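PDB 3WAJ: transmembrane oligosaccharyl transferase from Archaeoglobus fulgidus, which belongs to the STT3/AglB family of GT-C fold membrane proteins, with a helical membrane part followed by a mixed helix-and-strand C-terminal part. Local coordinates for residues L54-R65 against T80-S91; E775-T783 against T819-S827. One frame throughout, in Å; residues are numbered along the deposited sequence.

Contact 1 of 2, residues L54-R65 against T80-S91; sequences LIENTIHNFPHR and THFGPFLVYLGS. With SO4 (sulfate ion), chain C.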
loop_
_atom_site.group_PDB
_atom_site.type_symbol
_atom_site.label_atom_id
_atom_site.label_comp_id
_atom_site.label_asym_id
_atom_site.label_seq_id
_atom_site.Cartn_x
_atom_site.Cartn_y
_atom_site.Cartn_z
ATOM N N LEU A 54 4.093 -11.956 8.603
ATOM C CA LEU A 54 5.098 -11.835 9.652
ATOM C C LEU A 54 4.629 -12.451 10.977
ATOM O O LEU A 54 5.384 -13.166 11.632
ATOM C CB LEU A 54 5.502 -10.378 9.861
ATOM C CG LEU A 54 6.233 -9.684 8.718
ATOM C CD1 LEU A 54 6.575 -8.215 9.127
ATOM C CD2 LEU A 54 7.487 -10.459 8.352
ATOM N N ILE A 55 3.390 -12.167 11.373
ATOM C CA ILE A 55 2.877 -12.630 12.660
ATOM C C ILE A 55 2.817 -14.177 12.719
ATOM O O ILE A 55 3.203 -14.790 13.702
ATOM C CB ILE A 55 1.515 -11.970 12.982
ATOM C CG1 ILE A 55 1.728 -10.501 13.349
ATOM C CG2 ILE A 55 0.793 -12.699 14.121
ATOM C CD1 ILE A 55 0.455 -9.653 13.352
ATOM N N GLU A 56 2.345 -14.787 11.642
ATOM C CA GLU A 56 2.330 -16.234 11.484
ATOM C C GLU A 56 3.735 -16.826 11.656
ATOM O O GLU A 56 3.933 -17.812 12.364
ATOM C CB GLU A 56 1.808 -16.556 10.082
ATOM C CG GLU A 56 1.233 -17.953 9.878
ATOM C CD GLU A 56 0.267 -18.005 8.694
ATOM O OE1 GLU A 56 0.084 -16.968 8.028
ATOM O OE2 GLU A 56 -0.318 -19.069 8.426
ATOM N N ASN A 57 4.709 -16.221 10.992
ATOM C CA ASN A 57 6.087 -16.676 11.091
ATOM C C ASN A 57 6.656 -16.442 12.499
ATOM O O ASN A 57 7.395 -17.268 13.035
ATOM C CB ASN A 57 6.947 -15.969 10.036
ATOM C CG ASN A 57 8.383 -16.390 10.094
ATOM O OD1 ASN A 57 9.088 -16.065 11.049
ATOM N ND2 ASN A 57 8.838 -17.117 9.074
ATOM N N THR A 58 6.310 -15.309 13.091
ATOM C CA THR A 58 6.778 -14.976 14.426
ATOM C C THR A 58 6.152 -15.899 15.468
ATOM O O THR A 58 6.823 -16.331 16.404
ATOM C CB THR A 58 6.443 -13.536 14.769
ATOM O OG1 THR A 58 6.992 -12.672 13.763
ATOM C CG2 THR A 58 7.009 -13.174 16.142
ATOM N N ILE A 59 4.864 -16.200 15.303
ATOM C CA ILE A 59 4.209 -17.108 16.227
ATOM C C ILE A 59 4.968 -18.433 16.229
ATOM O O ILE A 59 5.347 -18.937 17.285
ATOM C CB ILE A 59 2.721 -17.329 15.897
ATOM C CG1 ILE A 59 1.872 -16.109 16.312
ATOM C CG2 ILE A 59 2.209 -18.560 16.619
ATOM C CD1 ILE A 59 0.359 -16.228 15.935
ATOM N N HIS A 60 5.227 -18.962 15.037
ATOM C CA HIS A 60 5.955 -20.215 14.888
ATOM C C HIS A 60 7.337 -20.206 15.554
ATOM O O HIS A 60 7.734 -21.198 16.163
ATOM C CB HIS A 60 6.104 -20.566 13.414
ATOM C CG HIS A 60 6.717 -21.912 13.180
ATOM N ND1 HIS A 60 5.978 -23.074 13.172
ATOM C CD2 HIS A 60 8.002 -22.276 12.950
ATOM C CE1 HIS A 60 6.780 -24.099 12.936
ATOM N NE2 HIS A 60 8.013 -23.642 12.802
ATOM N N ASN A 61 8.065 -19.100 15.423
ATOM C CA ASN A 61 9.425 -18.998 15.947
ATOM C C ASN A 61 9.504 -18.209 17.272
ATOM O O ASN A 61 10.552 -17.646 17.624
ATOM C CB ASN A 61 10.345 -18.354 14.904
ATOM C CG ASN A 61 10.378 -19.122 13.598
ATOM O OD1 ASN A 61 10.895 -20.244 13.538
ATOM N ND2 ASN A 61 9.849 -18.510 12.533
ATOM N N PHE A 62 8.395 -18.180 18.005
ATOM C CA PHE A 62 8.260 -17.308 19.166
ATOM C C PHE A 62 9.315 -17.572 20.263
ATOM O O PHE A 62 9.593 -18.725 20.621
ATOM C CB PHE A 62 6.829 -17.392 19.734
ATOM C CG PHE A 62 6.416 -16.164 20.501
ATOM C CD1 PHE A 62 6.476 -16.139 21.890
ATOM C CD2 PHE A 62 5.992 -15.021 19.831
ATOM C CE1 PHE A 62 6.104 -15.003 22.596
ATOM C CE2 PHE A 62 5.617 -13.875 20.534
ATOM C CZ PHE A 62 5.676 -13.868 21.915
ATOM N N PRO A 63 9.891 -16.494 20.824
ATOM C CA PRO A 63 9.550 -15.099 20.533
ATOM C C PRO A 63 10.493 -14.434 19.537
ATOM O O PRO A 63 10.727 -13.226 19.651
ATOM C CB PRO A 63 9.759 -14.434 21.888
ATOM C CG PRO A 63 11.007 -15.135 22.396
ATOM C CD PRO A 63 10.867 -16.583 21.930
ATOM N N HIS A 64 11.043 -15.182 18.590
ATOM C CA HIS A 64 11.923 -14.549 17.616
ATOM C C HIS A 64 11.133 -14.112 16.387
ATOM O O HIS A 64 10.064 -14.653 16.113
ATOM C CB HIS A 64 13.067 -15.483 17.232
ATOM C CG HIS A 64 13.827 -16.015 18.409
ATOM N ND1 HIS A 64 14.892 -15.344 18.971
ATOM C CD2 HIS A 64 13.670 -17.151 19.128
ATOM C CE1 HIS A 64 15.360 -16.049 19.988
ATOM N NE2 HIS A 64 14.638 -17.148 20.103
ATOM N N ARG A 65 11.647 -13.122 15.661
ATOM C CA ARG A 65 11.028 -12.715 14.404
ATOM C C ARG A 65 12.113 -12.508 13.375
ATOM O O ARG A 65 13.275 -12.327 13.731
ATOM C CB ARG A 65 10.172 -11.445 14.568
ATOM C CG ARG A 65 10.919 -10.225 15.089
ATOM C CD ARG A 65 10.253 -8.938 14.628
ATOM N NE ARG A 65 10.457 -8.681 13.196
ATOM C CZ ARG A 65 9.972 -7.633 12.533
ATOM N NH1 ARG A 65 9.239 -6.734 13.171
ATOM N NH2 ARG A 65 10.217 -7.492 11.229
ATOM N N THR A 80 12.805 -6.287 6.296
ATOM C CA THR A 80 11.462 -5.969 6.751
ATOM C C THR A 80 11.487 -4.709 7.595
ATOM O O THR A 80 11.996 -4.726 8.724
ATOM C CB THR A 80 10.880 -7.131 7.600
ATOM O OG1 THR A 80 11.656 -7.287 8.794
ATOM C CG2 THR A 80 10.958 -8.426 6.845
ATOM N N HIS A 81 10.940 -3.612 7.080
ATOM C CA HIS A 81 10.857 -2.420 7.924
ATOM C C HIS A 81 9.679 -2.448 8.894
ATOM O O HIS A 81 9.636 -1.636 9.821
ATOM C CB HIS A 81 10.851 -1.127 7.115
ATOM C CG HIS A 81 9.578 -0.890 6.369
ATOM N ND1 HIS A 81 9.332 -1.443 5.132
ATOM C CD2 HIS A 81 8.478 -0.164 6.686
ATOM C CE1 HIS A 81 8.132 -1.077 4.721
ATOM N NE2 HIS A 81 7.591 -0.295 5.643
ATOM N N PHE A 82 8.734 -3.365 8.704
ATOM C CA PHE A 82 7.567 -3.425 9.601
ATOM C C PHE A 82 8.005 -3.687 11.025
ATOM O O PHE A 82 8.743 -4.637 11.290
ATOM C CB PHE A 82 6.578 -4.511 9.165
ATOM C CG PHE A 82 5.676 -4.095 8.044
ATOM C CD1 PHE A 82 5.955 -2.953 7.282
ATOM C CD2 PHE A 82 4.530 -4.828 7.758
ATOM C CE1 PHE A 82 5.109 -2.567 6.225
ATOM C CE2 PHE A 82 3.673 -4.449 6.711
ATOM C CZ PHE A 82 3.963 -3.317 5.945
ATOM N N GLY A 83 7.549 -2.841 11.939
ATOM C CA GLY A 83 8.074 -2.823 13.291
ATOM C C GLY A 83 7.663 -3.971 14.193
ATOM O O GLY A 83 6.638 -4.625 13.967
ATOM N N PRO A 84 8.466 -4.214 15.245
ATOM C CA PRO A 84 8.141 -5.278 16.196
ATOM C C PRO A 84 6.893 -5.009 17.025
ATOM O O PRO A 84 6.289 -5.991 17.456
ATOM C CB PRO A 84 9.386 -5.352 17.097
ATOM C CG PRO A 84 10.123 -4.040 16.885
ATOM C CD PRO A 84 9.809 -3.641 15.475
ATOM N N PHE A 85 6.493 -3.758 17.250
ATOM C CA PHE A 85 5.306 -3.549 18.083
ATOM C C PHE A 85 4.093 -4.354 17.607
ATOM O O PHE A 85 3.502 -5.137 18.363
ATOM C CB PHE A 85 4.900 -2.078 18.225
ATOM C CG PHE A 85 3.567 -1.917 18.916
ATOM C CD1 PHE A 85 2.424 -1.620 18.191
ATOM C CD2 PHE A 85 3.447 -2.138 20.287
ATOM C CE1 PHE A 85 1.181 -1.518 18.819
ATOM C CE2 PHE A 85 2.207 -2.027 20.933
ATOM C CZ PHE A 85 1.069 -1.716 20.197
ATOM N N LEU A 86 3.716 -4.156 16.346
ATOM C CA LEU A 86 2.507 -4.795 15.821
ATOM C C LEU A 86 2.768 -6.266 15.561
ATOM O O LEU A 86 1.879 -7.087 15.764
ATOM C CB LEU A 86 2.039 -4.118 14.530
ATOM C CG LEU A 86 0.540 -3.887 14.285
ATOM C CD1 LEU A 86 0.226 -3.855 12.776
ATOM C CD2 LEU A 86 -0.347 -4.883 15.018
ATOM N N VAL A 87 3.974 -6.611 15.106
ATOM C CA VAL A 87 4.275 -8.026 14.920
ATOM C C VAL A 87 4.080 -8.769 16.250
ATOM O O VAL A 87 3.362 -9.750 16.299
ATOM C CB VAL A 87 5.683 -8.292 14.332
ATOM C CG1 VAL A 87 5.893 -9.808 14.180
ATOM C CG2 VAL A 87 5.832 -7.629 12.970
ATOM N N TYR A 88 4.683 -8.283 17.332
ATOM C CA TYR A 88 4.513 -8.944 18.614
ATOM C C TYR A 88 3.097 -8.825 19.141
ATOM O O TYR A 88 2.531 -9.836 19.540
ATOM C CB TYR A 88 5.579 -8.511 19.639
ATOM C CG TYR A 88 6.930 -9.118 19.333
ATOM C CD1 TYR A 88 7.207 -10.438 19.656
ATOM C CD2 TYR A 88 7.906 -8.393 18.671
ATOM C CE1 TYR A 88 8.440 -11.010 19.353
ATOM C CE2 TYR A 88 9.135 -8.948 18.369
ATOM C CZ TYR A 88 9.399 -10.257 18.713
ATOM O OH TYR A 88 10.628 -10.807 18.407
ATOM N N LEU A 89 2.508 -7.625 19.128
ATOM C CA LEU A 89 1.094 -7.488 19.531
ATOM C C LEU A 89 0.211 -8.554 18.875
ATOM O O LEU A 89 -0.571 -9.232 19.556
ATOM C CB LEU A 89 0.536 -6.090 19.228
ATOM C CG LEU A 89 -0.936 -5.877 19.633
ATOM C CD1 LEU A 89 -1.164 -6.240 21.107
ATOM C CD2 LEU A 89 -1.389 -4.443 19.383
ATOM N N GLY A 90 0.372 -8.731 17.561
ATOM C CA GLY A 90 -0.402 -9.725 16.825
ATOM C C GLY A 90 -0.037 -11.182 17.101
ATOM O O GLY A 90 -0.910 -12.068 17.121
ATOM N N SER A 91 1.253 -11.448 17.288
ATOM C CA SER A 91 1.689 -12.766 17.734
ATOM C C SER A 91 1.103 -13.081 19.113
ATOM O O SER A 91 0.575 -14.180 19.338
ATOM C CB SER A 91 3.209 -12.836 17.784
ATOM O OG SER A 91 3.766 -12.556 16.518
HETATM S S SO4 C . 5.236 2.636 5.741
HETATM O O1 SO4 C . 4.912 1.217 5.549
HETATM O O2 SO4 C . 6.639 2.838 5.363
HETATM O O3 SO4 C . 4.356 3.436 4.888
HETATM O O4 SO4 C . 5.055 3.067 7.132
#
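R65 reaches across to the turn ahead of helix 84-96 and holds the carbonyl of F82 end-on. Its NH1 lies 2.9 Å from F82 O and its NH2 3.2 Å from the same oxygen, both bonds lying close to the guanidinium plane, so one acceptor takes two donors and the flat group is fixed in its rotation. A bend at chi3 (-72°) turns the head toward F82, while R65 CG nears Y88 OH at 3.4 Å and CD approaches the Y88 ring obliquely. That hydroxyl serves the 54-65 side: Y88 OH donates to P63 O at 2.7 Å, just beyond the cis peptide bond, and Y88 CD1 touches F62 CE2. Deeper in, I55 sits among L86, V87, G90 and S91. Its CG2 comes to 3.4 Å from S91 N, and its CD1 lies against G90 CA at 3.6 Å. W67 adds a cation-pi contact to R65, and the ring of F82 stacks on Y51. The axes of helix segments 54-60 and 84-91 approach to 8.7 Å and cross at -64°, with I55 as a single knob in a hole of the other helix; the R65 bonds tie the loop after helix 47-60 to the turn leading into helix 84-96, close to the zinc site of the GT-C domain.

Contact 2 of 2, residues E775-T783 against T819-S827; sequences ERVKGAVVT and TYTVVLPYS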
loop_
_atom_site.group_PDB
_atom_site.type_symbol
_atom_site.label_atom_id
_atom_site.label_comp_id
_atom_site.label_asym_id
_atom_site.label_seq_id
_atom_site.Cartn_x
_atom_site.Cartn_y
_atom_site.Cartn_z
ATOM N N GLU A 775 1.668 -20.209 -17.043
ATOM C CA GLU A 775 2.894 -20.907 -16.688
ATOM C C GLU A 775 3.958 -20.650 -17.740
ATOM O O GLU A 775 3.707 -20.797 -18.944
ATOM C CB GLU A 775 2.676 -22.423 -16.574
ATOM C CG GLU A 775 3.920 -23.166 -16.096
ATOM C CD GLU A 775 3.753 -24.674 -16.091
ATOM O OE1 GLU A 775 2.821 -25.178 -16.764
ATOM O OE2 GLU A 775 4.566 -25.354 -15.418
ATOM N N ARG A 776 5.147 -20.267 -17.286
ATOM C CA ARG A 776 6.278 -20.140 -18.196
ATOM C C ARG A 776 6.862 -21.533 -18.422
ATOM O O ARG A 776 7.059 -22.308 -17.484
ATOM C CB ARG A 776 7.333 -19.177 -17.649
ATOM C CG ARG A 776 8.557 -19.062 -18.526
ATOM C CD ARG A 776 9.430 -17.861 -18.166
ATOM N NE ARG A 776 10.627 -17.889 -18.999
ATOM C CZ ARG A 776 11.826 -18.283 -18.585
ATOM N NH1 ARG A 776 12.009 -18.619 -17.319
ATOM N NH2 ARG A 776 12.846 -18.313 -19.438
ATOM N N VAL A 777 7.150 -21.839 -19.677
ATOM C CA VAL A 777 7.345 -23.208 -20.110
ATOM C C VAL A 777 8.384 -23.222 -21.229
ATOM O O VAL A 777 8.449 -22.272 -22.016
ATOM C CB VAL A 777 5.972 -23.741 -20.596
ATOM C CG1 VAL A 777 6.035 -24.271 -22.009
ATOM C CG2 VAL A 777 5.395 -24.745 -19.628
ATOM N N LYS A 778 9.199 -24.274 -21.304
ATOM C CA LYS A 778 10.180 -24.387 -22.389
ATOM C C LYS A 778 9.481 -24.428 -23.744
ATOM O O LYS A 778 9.768 -23.611 -24.618
ATOM C CB LYS A 778 11.055 -25.631 -22.223
ATOM C CG LYS A 778 12.403 -25.370 -21.566
ATOM C CD LYS A 778 13.040 -26.661 -21.055
ATOM C CE LYS A 778 14.379 -26.387 -20.401
ATOM N NZ LYS A 778 14.331 -25.137 -19.583
ATOM N N GLY A 779 8.561 -25.379 -23.902
ATOM C CA GLY A 779 7.774 -25.518 -25.117
ATOM C C GLY A 779 8.303 -26.630 -26.010
ATOM O O GLY A 779 9.519 -26.763 -26.182
ATOM N N ALA A 780 7.396 -27.429 -26.577
ATOM C CA ALA A 780 7.773 -28.499 -27.504
ATOM C C ALA A 780 8.208 -27.921 -28.842
ATOM O O ALA A 780 7.458 -27.170 -29.469
ATOM C CB ALA A 780 6.621 -29.466 -27.713
ATOM N N VAL A 781 9.409 -28.274 -29.286
ATOM C CA VAL A 781 9.892 -27.769 -30.564
ATOM C C VAL A 781 9.379 -28.645 -31.708
ATOM O O VAL A 781 9.768 -29.801 -31.837
ATOM C CB VAL A 781 11.426 -27.647 -30.587
ATOM C CG1 VAL A 781 11.899 -27.058 -31.919
ATOM C CG2 VAL A 781 11.895 -26.782 -29.430
ATOM N N VAL A 782 8.479 -28.094 -32.517
ATOM C CA VAL A 782 8.015 -28.778 -33.723
ATOM C C VAL A 782 8.707 -28.163 -34.939
ATOM O O VAL A 782 8.684 -26.939 -35.133
ATOM C CB VAL A 782 6.479 -28.724 -33.882
ATOM C CG1 VAL A 782 6.056 -29.373 -35.193
ATOM C CG2 VAL A 782 5.807 -29.424 -32.718
ATOM N N THR A 783 9.330 -29.015 -35.748
ATOM C CA THR A 783 10.119 -28.550 -36.881
ATOM C C THR A 783 10.098 -29.571 -38.008
ATOM O O THR A 783 9.690 -30.722 -37.819
ATOM C CB THR A 783 11.572 -28.293 -36.469
ATOM O OG1 THR A 783 12.248 -27.560 -37.496
ATOM C CG2 THR A 783 12.287 -29.610 -36.224
ATOM N N THR A 819 12.622 -24.987 -44.506
ATOM C CA THR A 819 12.280 -25.579 -43.216
ATOM C C THR A 819 11.552 -24.589 -42.292
ATOM O O THR A 819 11.579 -23.371 -42.504
ATOM C CB THR A 819 13.515 -26.188 -42.508
ATOM O OG1 THR A 819 13.114 -27.316 -41.720
ATOM C CG2 THR A 819 14.198 -25.165 -41.614
ATOM N N TYR A 820 10.886 -25.133 -41.279
ATOM C CA TYR A 820 10.172 -24.327 -40.299
ATOM C C TYR A 820 10.535 -24.810 -38.899
ATOM O O TYR A 820 10.996 -25.937 -38.722
ATOM C CB TYR A 820 8.661 -24.443 -40.509
ATOM C CG TYR A 820 8.071 -25.731 -39.978
ATOM C CD1 TYR A 820 8.130 -26.906 -40.720
ATOM C CD2 TYR A 820 7.450 -25.771 -38.734
ATOM C CE1 TYR A 820 7.593 -28.084 -40.234
ATOM C CE2 TYR A 820 6.912 -26.939 -38.243
ATOM C CZ TYR A 820 6.986 -28.094 -38.994
ATOM O OH TYR A 820 6.447 -29.261 -38.497
ATOM N N THR A 821 10.327 -23.958 -37.905
ATOM C CA THR A 821 10.475 -24.376 -36.517
ATOM C C THR A 821 9.465 -23.624 -35.650
ATOM O O THR A 821 9.369 -22.395 -35.719
ATOM C CB THR A 821 11.908 -24.153 -36.006
ATOM O OG1 THR A 821 12.825 -24.899 -36.820
ATOM C CG2 THR A 821 12.035 -24.614 -34.568
ATOM N N VAL A 822 8.692 -24.358 -34.856
ATOM C CA VAL A 822 7.714 -23.712 -33.986
ATOM C C VAL A 822 7.683 -24.311 -32.569
ATOM O O VAL A 822 7.794 -25.531 -32.386
ATOM C CB VAL A 822 6.309 -23.660 -34.636
ATOM C CG1 VAL A 822 5.690 -25.034 -34.700
ATOM C CG2 VAL A 822 5.407 -22.700 -33.875
ATOM N N VAL A 823 7.554 -23.437 -31.572
ATOM C CA VAL A 823 7.538 -23.842 -30.168
ATOM C C VAL A 823 6.111 -23.714 -29.614
ATOM O O VAL A 823 5.538 -22.622 -29.607
ATOM C CB VAL A 823 8.539 -22.991 -29.347
ATOM C CG1 VAL A 823 8.780 -23.583 -27.956
ATOM C CG2 VAL A 823 9.853 -22.883 -30.092
ATOM N N LEU A 824 5.543 -24.836 -29.166
ATOM C CA LEU A 824 4.163 -24.892 -28.675
ATOM C C LEU A 824 4.143 -25.118 -27.157
ATOM O O LEU A 824 4.858 -25.982 -26.646
ATOM C CB LEU A 824 3.394 -26.008 -29.391
ATOM C CG LEU A 824 3.510 -26.043 -30.919
ATOM C CD1 LEU A 824 2.726 -27.204 -31.534
ATOM C CD2 LEU A 824 3.046 -24.732 -31.519
ATOM N N PRO A 825 3.328 -24.337 -26.424
ATOM C CA PRO A 825 3.312 -24.448 -24.960
ATOM C C PRO A 825 2.150 -25.268 -24.387
ATOM O O PRO A 825 2.162 -25.550 -23.190
ATOM C CB PRO A 825 3.162 -22.989 -24.520
ATOM C CG PRO A 825 2.303 -22.387 -25.600
ATOM C CD PRO A 825 2.590 -23.149 -26.887
ATOM N N TYR A 826 1.153 -25.625 -25.192
ATOM C CA TYR A 826 0.030 -26.392 -24.647
ATOM C C TYR A 826 0.210 -27.892 -24.879
ATOM O O TYR A 826 0.612 -28.316 -25.964
ATOM C CB TYR A 826 -1.307 -25.915 -25.223
ATOM C CG TYR A 826 -1.783 -24.584 -24.673
ATOM C CD1 TYR A 826 -2.324 -24.492 -23.390
ATOM C CD2 TYR A 826 -1.712 -23.425 -25.440
ATOM C CE1 TYR A 826 -2.771 -23.277 -22.884
ATOM C CE2 TYR A 826 -2.164 -22.212 -24.942
ATOM C CZ TYR A 826 -2.689 -22.148 -23.673
ATOM O OH TYR A 826 -3.123 -20.943 -23.197
ATOM N N SER A 827 -0.077 -28.689 -23.855
ATOM C CA SER A 827 -0.043 -30.150 -23.994
ATOM C C SER A 827 -1.435 -30.718 -23.794
ATOM O O SER A 827 -2.339 -30.029 -23.304
ATOM C CB SER A 827 0.919 -30.790 -22.996
ATOM O OG SER A 827 0.435 -30.672 -21.670
#
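V782 and V822 face each other as a hydrogen-bonded antiparallel pair, and the packing is tight round them. V822 N donates to V782 O at 2.6 Å and V782 N returns a bond to V822 O at 2.7 Å, both nearly straight at the acceptor. V782 spreads its two methyls to different partners: CG1, anti to the backbone N (chi1 176°), reaches Y820 OH at 3.3 Å, while CG2 meets L824 CD1. The Y820 ring swings back over the neighbouring strand, and T783 CA rests over one face, 4.0 Å from the ring centroid, in a CH-pi contact. A780 and L824 form the next hydrogen-bonded pair on this buried side, and L866 O takes the hydroxyl of Y820. On the other face T783 and T821 lie close, side by side, and T783 OG1 donates to Y820 O over a very short, hence doubtful, 2.4 Å. Looser are V781 and V823, their CG2 atoms 4.5 Å apart. V823 CG1 packs against G779 CA at 3.6 Å. Beyond G779 the chains separate, leaving V777 CG1 on P825 CB at 4.0 Å in a buried corner, while K778 forms the exposed rim. Strand 819-824 is outermost in a small sheet, with 780-785 between it and 863-865; V822 and L824 pack on strand 792-800 of the adjoining antiparallel sheet, and V822 also touches 806-814.

Overall arrangement
Contact 1 and contact 2 lie in different parts of the chain and do not touch: their centres are 46 Å apart and their nearest atoms about 25 Å. The first pairs helices in the STT3 N-terminal region and the second pairs strands in the long peripheral domain. Only contact 1 approaches the metal site, the side chain of F82 being about 6 Å from the zinc ion, which D47, D161 and H163 bind; D47 starts the helix that carries L54 and I55. A sulfate ion, probably from the crystallisation liquor, is hydrogen-bonded by H81 of contact 1, H162 and R426. Contact 2 is instead peripheral, its centre 39 Å from that of the chain against 19 Å for contact 1.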